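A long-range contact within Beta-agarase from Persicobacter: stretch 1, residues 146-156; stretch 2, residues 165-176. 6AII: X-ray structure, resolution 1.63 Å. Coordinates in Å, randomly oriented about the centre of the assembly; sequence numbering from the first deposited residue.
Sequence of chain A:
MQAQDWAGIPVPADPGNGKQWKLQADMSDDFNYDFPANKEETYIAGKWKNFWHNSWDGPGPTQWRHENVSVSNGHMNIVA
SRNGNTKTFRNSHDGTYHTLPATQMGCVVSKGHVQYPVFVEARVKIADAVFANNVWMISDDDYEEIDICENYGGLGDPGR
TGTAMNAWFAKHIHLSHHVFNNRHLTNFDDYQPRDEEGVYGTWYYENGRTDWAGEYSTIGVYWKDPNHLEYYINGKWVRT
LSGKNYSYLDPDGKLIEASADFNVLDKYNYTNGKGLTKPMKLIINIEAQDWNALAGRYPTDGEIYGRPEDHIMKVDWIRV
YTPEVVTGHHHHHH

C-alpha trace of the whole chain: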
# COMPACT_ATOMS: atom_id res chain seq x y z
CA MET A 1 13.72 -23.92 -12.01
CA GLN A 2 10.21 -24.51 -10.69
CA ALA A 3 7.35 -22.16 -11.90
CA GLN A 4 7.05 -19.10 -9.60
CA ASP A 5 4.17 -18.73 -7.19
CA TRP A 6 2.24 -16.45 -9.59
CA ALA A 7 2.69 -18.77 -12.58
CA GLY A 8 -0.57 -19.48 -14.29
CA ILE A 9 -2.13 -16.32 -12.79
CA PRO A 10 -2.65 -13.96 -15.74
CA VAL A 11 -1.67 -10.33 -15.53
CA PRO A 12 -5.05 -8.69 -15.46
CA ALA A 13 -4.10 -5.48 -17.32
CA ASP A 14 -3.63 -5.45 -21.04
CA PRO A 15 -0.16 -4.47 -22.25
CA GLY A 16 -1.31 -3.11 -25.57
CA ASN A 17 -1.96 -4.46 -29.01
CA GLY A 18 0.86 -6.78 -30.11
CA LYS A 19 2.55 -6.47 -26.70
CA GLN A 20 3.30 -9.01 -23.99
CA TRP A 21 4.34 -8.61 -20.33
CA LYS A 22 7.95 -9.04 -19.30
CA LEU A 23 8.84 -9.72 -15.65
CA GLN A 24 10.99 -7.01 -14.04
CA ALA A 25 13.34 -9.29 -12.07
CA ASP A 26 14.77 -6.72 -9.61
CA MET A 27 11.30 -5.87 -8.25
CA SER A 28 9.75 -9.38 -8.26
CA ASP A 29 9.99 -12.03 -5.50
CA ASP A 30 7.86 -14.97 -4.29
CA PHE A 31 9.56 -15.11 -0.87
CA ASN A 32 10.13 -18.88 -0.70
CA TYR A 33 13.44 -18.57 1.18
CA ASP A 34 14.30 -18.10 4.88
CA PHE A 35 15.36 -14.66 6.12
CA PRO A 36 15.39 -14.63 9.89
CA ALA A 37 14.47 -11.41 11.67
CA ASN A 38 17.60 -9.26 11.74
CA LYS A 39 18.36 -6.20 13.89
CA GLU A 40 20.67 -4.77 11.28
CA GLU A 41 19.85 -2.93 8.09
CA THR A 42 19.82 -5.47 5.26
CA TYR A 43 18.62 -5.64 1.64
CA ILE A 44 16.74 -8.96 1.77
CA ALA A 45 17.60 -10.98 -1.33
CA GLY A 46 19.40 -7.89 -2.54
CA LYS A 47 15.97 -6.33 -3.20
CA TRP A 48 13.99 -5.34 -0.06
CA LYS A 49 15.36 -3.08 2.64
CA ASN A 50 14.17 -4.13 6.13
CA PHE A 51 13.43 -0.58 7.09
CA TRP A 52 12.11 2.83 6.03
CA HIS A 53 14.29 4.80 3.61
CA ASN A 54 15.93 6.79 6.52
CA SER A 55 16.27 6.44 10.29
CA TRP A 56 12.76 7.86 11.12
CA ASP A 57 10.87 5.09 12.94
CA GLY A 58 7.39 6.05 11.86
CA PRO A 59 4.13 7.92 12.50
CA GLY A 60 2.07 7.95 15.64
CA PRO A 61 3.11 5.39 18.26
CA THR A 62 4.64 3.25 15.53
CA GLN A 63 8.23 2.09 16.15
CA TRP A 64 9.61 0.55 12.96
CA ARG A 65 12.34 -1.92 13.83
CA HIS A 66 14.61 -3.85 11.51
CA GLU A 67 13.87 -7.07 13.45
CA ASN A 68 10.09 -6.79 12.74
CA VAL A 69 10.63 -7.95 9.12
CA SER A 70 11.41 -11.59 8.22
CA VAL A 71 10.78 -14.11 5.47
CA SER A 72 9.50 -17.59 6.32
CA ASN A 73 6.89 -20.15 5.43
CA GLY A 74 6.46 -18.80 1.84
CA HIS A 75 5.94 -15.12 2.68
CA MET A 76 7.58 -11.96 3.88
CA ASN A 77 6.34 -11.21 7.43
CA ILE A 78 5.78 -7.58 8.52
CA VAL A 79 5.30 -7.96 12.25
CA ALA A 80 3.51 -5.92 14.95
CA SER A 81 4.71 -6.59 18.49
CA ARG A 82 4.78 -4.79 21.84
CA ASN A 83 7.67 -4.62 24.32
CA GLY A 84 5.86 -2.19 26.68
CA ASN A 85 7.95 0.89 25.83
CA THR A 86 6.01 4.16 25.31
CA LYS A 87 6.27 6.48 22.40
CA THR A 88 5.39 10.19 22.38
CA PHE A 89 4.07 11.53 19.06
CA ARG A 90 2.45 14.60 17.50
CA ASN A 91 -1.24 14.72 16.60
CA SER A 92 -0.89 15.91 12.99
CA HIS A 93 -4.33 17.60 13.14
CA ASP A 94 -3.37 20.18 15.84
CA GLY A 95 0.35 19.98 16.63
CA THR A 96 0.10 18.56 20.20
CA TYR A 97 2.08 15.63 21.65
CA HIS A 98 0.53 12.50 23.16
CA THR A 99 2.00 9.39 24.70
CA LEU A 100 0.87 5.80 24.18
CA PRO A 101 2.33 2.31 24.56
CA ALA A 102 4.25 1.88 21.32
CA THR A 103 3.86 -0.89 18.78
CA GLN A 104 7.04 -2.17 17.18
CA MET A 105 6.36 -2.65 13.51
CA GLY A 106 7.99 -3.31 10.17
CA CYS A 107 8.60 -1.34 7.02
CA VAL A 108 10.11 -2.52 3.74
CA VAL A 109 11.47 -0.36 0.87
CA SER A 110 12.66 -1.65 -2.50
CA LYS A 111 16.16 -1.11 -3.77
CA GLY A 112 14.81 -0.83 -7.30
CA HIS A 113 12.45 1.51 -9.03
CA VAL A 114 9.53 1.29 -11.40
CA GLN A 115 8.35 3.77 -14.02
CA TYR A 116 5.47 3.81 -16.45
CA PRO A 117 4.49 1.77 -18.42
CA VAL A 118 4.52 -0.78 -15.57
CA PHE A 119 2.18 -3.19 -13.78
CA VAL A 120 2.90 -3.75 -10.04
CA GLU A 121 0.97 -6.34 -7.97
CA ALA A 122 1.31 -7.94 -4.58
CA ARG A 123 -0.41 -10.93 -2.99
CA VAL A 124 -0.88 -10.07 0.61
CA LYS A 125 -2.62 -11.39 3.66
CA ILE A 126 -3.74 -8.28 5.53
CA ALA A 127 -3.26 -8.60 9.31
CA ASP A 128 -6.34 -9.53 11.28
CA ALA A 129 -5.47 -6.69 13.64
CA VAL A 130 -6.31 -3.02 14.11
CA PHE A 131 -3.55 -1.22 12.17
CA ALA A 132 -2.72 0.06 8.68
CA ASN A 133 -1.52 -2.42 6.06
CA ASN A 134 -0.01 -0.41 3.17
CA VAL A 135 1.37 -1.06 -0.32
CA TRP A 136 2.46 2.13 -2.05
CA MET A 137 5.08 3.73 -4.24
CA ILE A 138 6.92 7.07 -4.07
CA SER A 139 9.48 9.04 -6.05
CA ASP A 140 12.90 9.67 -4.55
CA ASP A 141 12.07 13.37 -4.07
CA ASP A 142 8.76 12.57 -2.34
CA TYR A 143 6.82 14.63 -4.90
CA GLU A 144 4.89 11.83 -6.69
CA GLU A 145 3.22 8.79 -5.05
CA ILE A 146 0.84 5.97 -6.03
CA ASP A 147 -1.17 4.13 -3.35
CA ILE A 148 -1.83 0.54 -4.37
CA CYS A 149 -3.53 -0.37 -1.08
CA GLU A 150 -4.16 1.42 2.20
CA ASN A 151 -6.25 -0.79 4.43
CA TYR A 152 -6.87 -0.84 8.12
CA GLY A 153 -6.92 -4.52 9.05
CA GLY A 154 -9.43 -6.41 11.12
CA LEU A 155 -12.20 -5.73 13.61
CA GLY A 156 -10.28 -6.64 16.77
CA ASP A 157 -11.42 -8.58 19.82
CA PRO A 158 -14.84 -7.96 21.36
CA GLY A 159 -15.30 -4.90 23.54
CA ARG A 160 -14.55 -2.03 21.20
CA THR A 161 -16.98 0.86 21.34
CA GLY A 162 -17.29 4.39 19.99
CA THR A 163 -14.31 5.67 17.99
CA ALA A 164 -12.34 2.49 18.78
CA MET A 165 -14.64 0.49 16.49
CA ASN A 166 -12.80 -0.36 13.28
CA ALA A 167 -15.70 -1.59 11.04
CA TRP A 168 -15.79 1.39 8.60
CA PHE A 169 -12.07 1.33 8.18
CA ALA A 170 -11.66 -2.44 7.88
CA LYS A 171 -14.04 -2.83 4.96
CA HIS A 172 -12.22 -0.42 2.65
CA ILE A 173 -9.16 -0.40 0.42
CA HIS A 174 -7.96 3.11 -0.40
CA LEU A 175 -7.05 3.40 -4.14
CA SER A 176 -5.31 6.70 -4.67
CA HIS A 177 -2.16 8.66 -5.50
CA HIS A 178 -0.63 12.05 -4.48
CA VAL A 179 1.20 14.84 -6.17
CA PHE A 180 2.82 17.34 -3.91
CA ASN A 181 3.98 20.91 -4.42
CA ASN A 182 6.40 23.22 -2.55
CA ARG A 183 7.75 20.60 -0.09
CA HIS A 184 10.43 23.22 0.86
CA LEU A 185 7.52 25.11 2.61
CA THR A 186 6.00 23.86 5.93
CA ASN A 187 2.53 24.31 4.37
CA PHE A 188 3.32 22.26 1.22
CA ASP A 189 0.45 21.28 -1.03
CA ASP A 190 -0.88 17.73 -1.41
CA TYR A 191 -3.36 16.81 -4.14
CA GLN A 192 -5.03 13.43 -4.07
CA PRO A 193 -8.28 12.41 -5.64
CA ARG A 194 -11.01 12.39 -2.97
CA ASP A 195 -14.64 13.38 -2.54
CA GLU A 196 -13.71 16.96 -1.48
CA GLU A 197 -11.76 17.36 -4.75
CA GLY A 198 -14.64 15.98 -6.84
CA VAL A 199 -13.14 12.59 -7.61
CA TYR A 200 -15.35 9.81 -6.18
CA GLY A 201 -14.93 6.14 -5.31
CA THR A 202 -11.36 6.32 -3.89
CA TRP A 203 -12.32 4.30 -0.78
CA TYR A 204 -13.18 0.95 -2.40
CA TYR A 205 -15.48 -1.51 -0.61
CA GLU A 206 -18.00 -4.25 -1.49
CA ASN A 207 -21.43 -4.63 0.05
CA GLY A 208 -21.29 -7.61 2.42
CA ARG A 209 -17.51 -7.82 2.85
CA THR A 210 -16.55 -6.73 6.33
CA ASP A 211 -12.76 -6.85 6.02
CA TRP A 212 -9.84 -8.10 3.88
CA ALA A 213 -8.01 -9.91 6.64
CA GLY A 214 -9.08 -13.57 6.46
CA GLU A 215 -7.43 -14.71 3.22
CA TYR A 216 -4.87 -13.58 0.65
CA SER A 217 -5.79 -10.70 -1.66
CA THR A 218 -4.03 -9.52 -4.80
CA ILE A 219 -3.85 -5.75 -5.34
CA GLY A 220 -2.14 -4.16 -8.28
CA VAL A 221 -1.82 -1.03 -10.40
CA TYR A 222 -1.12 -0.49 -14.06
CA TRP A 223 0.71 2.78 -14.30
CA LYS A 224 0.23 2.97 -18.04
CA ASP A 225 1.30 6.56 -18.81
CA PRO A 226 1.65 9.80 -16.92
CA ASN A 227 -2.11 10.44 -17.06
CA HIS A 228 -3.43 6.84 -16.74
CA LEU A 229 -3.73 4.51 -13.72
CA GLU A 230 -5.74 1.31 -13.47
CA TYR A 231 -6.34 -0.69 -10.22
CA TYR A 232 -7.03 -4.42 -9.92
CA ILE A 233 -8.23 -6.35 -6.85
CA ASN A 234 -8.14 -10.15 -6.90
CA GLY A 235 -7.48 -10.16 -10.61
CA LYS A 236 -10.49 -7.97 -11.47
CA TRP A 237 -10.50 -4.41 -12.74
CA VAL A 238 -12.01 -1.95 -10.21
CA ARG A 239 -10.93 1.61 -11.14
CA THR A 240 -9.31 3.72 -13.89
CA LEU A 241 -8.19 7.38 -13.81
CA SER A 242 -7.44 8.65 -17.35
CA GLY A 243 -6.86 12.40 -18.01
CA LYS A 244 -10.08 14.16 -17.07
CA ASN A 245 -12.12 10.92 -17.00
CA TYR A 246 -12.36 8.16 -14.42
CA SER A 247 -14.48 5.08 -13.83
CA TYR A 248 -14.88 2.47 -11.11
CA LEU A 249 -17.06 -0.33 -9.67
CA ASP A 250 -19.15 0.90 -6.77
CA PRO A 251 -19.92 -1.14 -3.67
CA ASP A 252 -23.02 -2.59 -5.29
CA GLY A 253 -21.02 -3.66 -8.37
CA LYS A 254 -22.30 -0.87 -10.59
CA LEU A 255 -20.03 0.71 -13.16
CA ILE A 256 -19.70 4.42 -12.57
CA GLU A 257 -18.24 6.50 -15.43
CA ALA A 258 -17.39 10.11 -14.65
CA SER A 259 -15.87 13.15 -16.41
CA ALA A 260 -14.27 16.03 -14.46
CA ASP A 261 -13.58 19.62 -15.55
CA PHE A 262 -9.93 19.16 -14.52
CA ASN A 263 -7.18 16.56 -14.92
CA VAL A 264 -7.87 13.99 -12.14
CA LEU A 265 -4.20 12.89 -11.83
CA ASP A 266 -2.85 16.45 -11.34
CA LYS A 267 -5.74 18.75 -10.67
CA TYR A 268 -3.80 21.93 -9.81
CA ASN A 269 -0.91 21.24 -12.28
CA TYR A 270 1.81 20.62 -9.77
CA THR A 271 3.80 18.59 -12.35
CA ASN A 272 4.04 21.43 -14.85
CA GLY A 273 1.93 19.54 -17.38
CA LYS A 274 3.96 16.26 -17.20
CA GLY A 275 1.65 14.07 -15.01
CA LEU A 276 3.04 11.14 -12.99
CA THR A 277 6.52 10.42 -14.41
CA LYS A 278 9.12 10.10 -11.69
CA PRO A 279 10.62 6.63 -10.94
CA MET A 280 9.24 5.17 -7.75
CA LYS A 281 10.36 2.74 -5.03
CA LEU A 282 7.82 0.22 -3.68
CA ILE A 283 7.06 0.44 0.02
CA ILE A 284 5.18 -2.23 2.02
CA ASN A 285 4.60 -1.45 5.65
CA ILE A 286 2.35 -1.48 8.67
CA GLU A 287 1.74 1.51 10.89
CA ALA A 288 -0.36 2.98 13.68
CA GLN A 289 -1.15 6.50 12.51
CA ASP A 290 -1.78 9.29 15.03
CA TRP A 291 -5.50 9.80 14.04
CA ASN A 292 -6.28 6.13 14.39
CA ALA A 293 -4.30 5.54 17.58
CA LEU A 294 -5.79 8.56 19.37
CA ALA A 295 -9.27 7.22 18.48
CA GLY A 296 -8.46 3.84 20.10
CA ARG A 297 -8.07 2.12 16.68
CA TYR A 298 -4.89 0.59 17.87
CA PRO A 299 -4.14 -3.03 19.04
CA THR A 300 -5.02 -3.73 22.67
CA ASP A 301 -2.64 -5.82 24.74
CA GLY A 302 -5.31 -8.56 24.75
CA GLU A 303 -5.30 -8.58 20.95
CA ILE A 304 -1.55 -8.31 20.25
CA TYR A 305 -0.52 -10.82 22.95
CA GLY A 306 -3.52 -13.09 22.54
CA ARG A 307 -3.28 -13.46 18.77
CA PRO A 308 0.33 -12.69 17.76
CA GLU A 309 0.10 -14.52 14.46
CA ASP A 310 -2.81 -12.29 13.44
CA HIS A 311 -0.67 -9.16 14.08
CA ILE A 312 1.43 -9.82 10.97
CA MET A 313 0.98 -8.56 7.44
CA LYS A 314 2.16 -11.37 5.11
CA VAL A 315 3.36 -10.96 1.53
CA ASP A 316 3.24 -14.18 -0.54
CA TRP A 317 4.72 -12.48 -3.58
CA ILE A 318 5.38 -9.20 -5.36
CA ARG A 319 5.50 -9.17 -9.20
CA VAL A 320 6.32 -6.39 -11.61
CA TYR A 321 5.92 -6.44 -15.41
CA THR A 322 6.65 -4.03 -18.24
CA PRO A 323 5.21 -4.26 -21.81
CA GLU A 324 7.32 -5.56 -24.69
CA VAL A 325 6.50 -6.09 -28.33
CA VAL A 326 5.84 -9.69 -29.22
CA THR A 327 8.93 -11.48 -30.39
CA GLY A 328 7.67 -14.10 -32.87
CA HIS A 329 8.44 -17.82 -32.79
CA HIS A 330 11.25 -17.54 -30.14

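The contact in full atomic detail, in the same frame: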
# COMPACT_ATOMS: atom_id res chain seq x y z
N ILE A 146 2.01 6.74 -5.66
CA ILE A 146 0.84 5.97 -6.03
C ILE A 146 0.50 5.01 -4.89
O ILE A 146 1.35 4.30 -4.45
CB ILE A 146 1.12 5.22 -7.35
CG1 ILE A 146 1.31 6.20 -8.50
CG2 ILE A 146 -0.01 4.20 -7.64
CD1 ILE A 146 1.93 5.57 -9.75
N ASP A 147 -0.75 5.00 -4.47
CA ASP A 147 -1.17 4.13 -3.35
C ASP A 147 -1.98 2.95 -3.93
O ASP A 147 -3.16 3.15 -4.37
CB ASP A 147 -2.06 4.89 -2.39
CG ASP A 147 -1.34 6.13 -1.89
OD1 ASP A 147 -0.18 5.98 -1.45
OD2 ASP A 147 -1.90 7.23 -2.11
N ILE A 148 -1.29 1.77 -3.88
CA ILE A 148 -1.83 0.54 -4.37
C ILE A 148 -2.91 0.06 -3.40
O ILE A 148 -3.97 -0.39 -3.80
CB ILE A 148 -0.74 -0.47 -4.66
CG1 ILE A 148 0.19 0.08 -5.76
CG2 ILE A 148 -1.34 -1.79 -5.11
CD1 ILE A 148 1.39 -0.76 -6.05
N CYS A 149 -2.60 0.13 -2.12
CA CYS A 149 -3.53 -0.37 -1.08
C CYS A 149 -3.23 0.37 0.23
O CYS A 149 -2.09 0.31 0.68
CB CYS A 149 -3.32 -1.85 -0.86
SG CYS A 149 -4.15 -2.53 0.65
N GLU A 150 -4.21 1.05 0.81
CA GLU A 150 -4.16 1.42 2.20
C GLU A 150 -5.40 0.81 2.83
O GLU A 150 -6.52 1.03 2.37
CB GLU A 150 -4.14 2.94 2.51
CG GLU A 150 -3.04 3.65 1.79
CD GLU A 150 -3.09 5.14 2.12
OE1 GLU A 150 -3.55 5.87 1.23
OE2 GLU A 150 -2.76 5.54 3.31
N ASN A 151 -5.18 -0.04 3.80
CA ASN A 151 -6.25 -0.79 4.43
C ASN A 151 -5.97 -0.87 5.91
O ASN A 151 -4.78 -0.75 6.29
CB ASN A 151 -6.29 -2.19 3.79
CG ASN A 151 -7.11 -3.19 4.58
OD1 ASN A 151 -6.55 -3.79 5.49
ND2 ASN A 151 -8.40 -3.14 4.40
N TYR A 152 -7.01 -0.98 6.71
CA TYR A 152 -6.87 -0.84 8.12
C TYR A 152 -7.12 -2.11 8.91
O TYR A 152 -7.42 -2.06 10.13
CB TYR A 152 -7.78 0.33 8.53
CG TYR A 152 -7.23 1.61 7.96
CD1 TYR A 152 -6.16 2.26 8.57
CD2 TYR A 152 -7.65 2.05 6.73
CE1 TYR A 152 -5.60 3.40 8.01
CE2 TYR A 152 -7.10 3.18 6.14
CZ TYR A 152 -6.06 3.83 6.79
OH TYR A 152 -5.45 4.90 6.18
N GLY A 153 -7.03 -3.29 8.32
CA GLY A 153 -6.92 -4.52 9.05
C GLY A 153 -8.28 -5.12 9.44
O GLY A 153 -9.26 -5.12 8.66
N GLY A 154 -8.31 -5.63 10.65
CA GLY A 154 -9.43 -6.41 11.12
C GLY A 154 -10.31 -5.66 12.11
O GLY A 154 -10.13 -4.48 12.35
N LEU A 155 -11.24 -6.38 12.74
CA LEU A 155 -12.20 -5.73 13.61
C LEU A 155 -11.77 -5.73 15.08
O LEU A 155 -12.42 -5.06 15.86
CB LEU A 155 -13.55 -6.45 13.46
CG LEU A 155 -14.15 -6.43 12.07
CD1 LEU A 155 -15.47 -7.21 12.08
CD2 LEU A 155 -14.40 -5.01 11.59
N GLY A 156 -10.78 -6.52 15.44
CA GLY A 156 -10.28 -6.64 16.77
C GLY A 156 -11.10 -7.64 17.58
O GLY A 156 -12.02 -8.30 17.09
N MET A 165 -14.14 1.50 17.42
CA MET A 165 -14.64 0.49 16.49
C MET A 165 -13.93 0.68 15.15
O MET A 165 -13.85 1.77 14.63
CB MET A 165 -16.16 0.59 16.36
CG MET A 165 -16.75 0.21 17.70
SD MET A 165 -18.60 0.22 17.66
CE MET A 165 -18.95 1.83 16.99
N ASN A 166 -13.54 -0.45 14.56
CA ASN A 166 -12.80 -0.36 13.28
C ASN A 166 -13.62 -0.79 12.05
O ASN A 166 -13.08 -0.88 10.95
CB ASN A 166 -11.55 -1.24 13.34
CG ASN A 166 -10.48 -0.79 12.37
OD1 ASN A 166 -10.26 0.42 12.24
ND2 ASN A 166 -9.74 -1.74 11.78
N ALA A 167 -14.91 -1.05 12.17
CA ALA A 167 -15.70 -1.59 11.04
C ALA A 167 -15.65 -0.73 9.79
O ALA A 167 -15.41 -1.30 8.69
CB ALA A 167 -17.14 -1.78 11.48
N TRP A 168 -15.82 0.60 9.84
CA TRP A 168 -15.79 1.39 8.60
C TRP A 168 -14.44 1.24 7.92
O TRP A 168 -14.28 1.13 6.69
CB TRP A 168 -16.14 2.90 8.85
CG TRP A 168 -16.12 3.76 7.60
CD1 TRP A 168 -17.24 4.14 6.91
CD2 TRP A 168 -15.02 4.33 6.87
NE1 TRP A 168 -16.90 4.88 5.82
CE2 TRP A 168 -15.55 5.03 5.75
CE3 TRP A 168 -13.63 4.34 6.99
CZ2 TRP A 168 -14.78 5.70 4.82
CZ3 TRP A 168 -12.85 4.99 6.07
CH2 TRP A 168 -13.41 5.65 4.96
N PHE A 169 -13.35 1.33 8.69
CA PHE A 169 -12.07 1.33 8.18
C PHE A 169 -11.76 -0.04 7.60
O PHE A 169 -11.22 -0.09 6.52
CB PHE A 169 -11.04 1.76 9.22
CG PHE A 169 -11.32 3.17 9.69
CD1 PHE A 169 -10.84 4.26 8.99
CD2 PHE A 169 -12.12 3.37 10.80
CE1 PHE A 169 -11.16 5.54 9.41
CE2 PHE A 169 -12.46 4.65 11.18
CZ PHE A 169 -11.98 5.71 10.48
N ALA A 170 -12.15 -1.12 8.28
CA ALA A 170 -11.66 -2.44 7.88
C ALA A 170 -12.27 -2.82 6.53
O ALA A 170 -11.70 -3.67 5.84
CB ALA A 170 -12.03 -3.48 8.94
N LYS A 171 -13.42 -2.31 6.15
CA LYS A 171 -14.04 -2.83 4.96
C LYS A 171 -13.45 -2.24 3.67
O LYS A 171 -13.72 -2.74 2.58
CB LYS A 171 -15.54 -2.62 5.00
CG LYS A 171 -16.01 -1.20 4.78
CD LYS A 171 -17.52 -1.10 5.05
CE LYS A 171 -18.05 0.29 4.86
NZ LYS A 171 -19.53 0.24 5.06
N HIS A 172 -12.68 -1.17 3.80
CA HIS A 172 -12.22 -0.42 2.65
C HIS A 172 -10.79 -0.80 2.24
O HIS A 172 -9.98 -1.42 2.96
CB HIS A 172 -12.24 1.06 2.93
CG HIS A 172 -13.55 1.67 3.09
ND1 HIS A 172 -14.14 1.76 4.33
CD2 HIS A 172 -14.44 2.15 2.23
CE1 HIS A 172 -15.30 2.27 4.18
NE2 HIS A 172 -15.52 2.56 2.92
N ILE A 173 -10.55 -0.53 0.97
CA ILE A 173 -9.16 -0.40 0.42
C ILE A 173 -9.11 0.98 -0.23
O ILE A 173 -9.83 1.24 -1.19
CB ILE A 173 -8.79 -1.53 -0.54
CG1 ILE A 173 -8.76 -2.90 0.14
CG2 ILE A 173 -7.40 -1.27 -1.16
CD1 ILE A 173 -8.70 -4.08 -0.83
N HIS A 174 -8.19 1.81 0.22
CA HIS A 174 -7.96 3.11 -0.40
C HIS A 174 -7.15 2.98 -1.68
O HIS A 174 -6.12 2.39 -1.63
CB HIS A 174 -7.25 4.01 0.61
CG HIS A 174 -7.21 5.45 0.21
ND1 HIS A 174 -6.05 6.23 0.36
CD2 HIS A 174 -8.15 6.26 -0.33
CE1 HIS A 174 -6.33 7.47 -0.03
NE2 HIS A 174 -7.60 7.53 -0.40
N LEU A 175 -7.69 3.46 -2.83
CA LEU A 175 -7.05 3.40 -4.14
C LEU A 175 -6.81 4.86 -4.54
O LEU A 175 -7.79 5.57 -4.82
CB LEU A 175 -7.96 2.69 -5.16
CG LEU A 175 -8.45 1.32 -4.74
CD1 LEU A 175 -9.46 0.83 -5.80
CD2 LEU A 175 -7.27 0.34 -4.57
N SER A 176 -5.57 5.27 -4.53
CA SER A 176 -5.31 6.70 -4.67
C SER A 176 -3.88 6.95 -5.14
O SER A 176 -3.14 6.02 -5.50
CB SER A 176 -5.58 7.39 -3.32
OG SER A 176 -5.74 8.78 -3.56
O HOH W 1 -9.32 -5.41 6.10
O HOH W 2 -14.01 -2.98 15.58

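Two segments of one chain often meet first as antiparallel strands and then, where the backbone pairing runs out, go on touching through side chains that bond to main-chain carbonyls. The contact between residues 146-156 and 165-176 of this agarase illustrates the principle, and three residues, His 174, Tyr 152 and Leu 155, mark its successive stages.

His 174 covers the most surface and sits in the antiparallel part. Its N donates to Glu 150 O at 2.8 Å in a nearly straight bond, whereas the return bond from Glu 150 N to His 174 O is weak at 3.4 Å. The two side chains also meet: His 174 ND1 donates to Glu 150 OE1 at 2.7 Å, with the carboxylate oxygen at the edge of the imidazole, near the ring plane, where the nitrogen hydrogen points. Further along, Asp 147 and Ser 176 form the regular antiparallel pair, with Asp 147 N to Ser 176 O at 2.8 Å and Ser 176 N to Asp 147 O at 3.2 Å. Between these two sets of bonds the chain turns a corner at Ile 148, whose O is buried without a polar partner; a near neighbour of Ile 148 O is a methyl group, Leu 175 CD2, 3.5 Å away.

Next to Glu 150 in the chain, Asn 151 adds a side-chain bond: Asn 151 ND2 donates to His 172 O at 2.7 Å, and also to a water that in turn donates to Gly 153 O and Ala 170 O.

The CA-to-CB bond of Tyr 152 points toward the other stretch. Tyr 152 CB packs against Phe 169 CB at 3.6 Å, and the edge of the Phe 169 ring approaches the tyrosine face, the centroids 6.0 Å apart and the planes at 76°. The tyrosine main chain is held as well. Asn 166, at the N-cap position, makes no capping bond with its side chain; instead Asn 166 ND2 spends its two hydrogens on the other stretch, reaching Tyr 152 O at 2.9 Å and Gly 154 O at 2.8 Å. One amide thus fastens the glycine-containing loop to the start of the helix.

Leu 155, an exposed residue, is the last of its stretch to touch the other. Leu 155 CD2 lies 3.9 Å from Ala 170 CB and 4.2 Å from Ala 167 CB, a small apolar patch on the helix, while a second water links Leu 155 O to Asn 166 N.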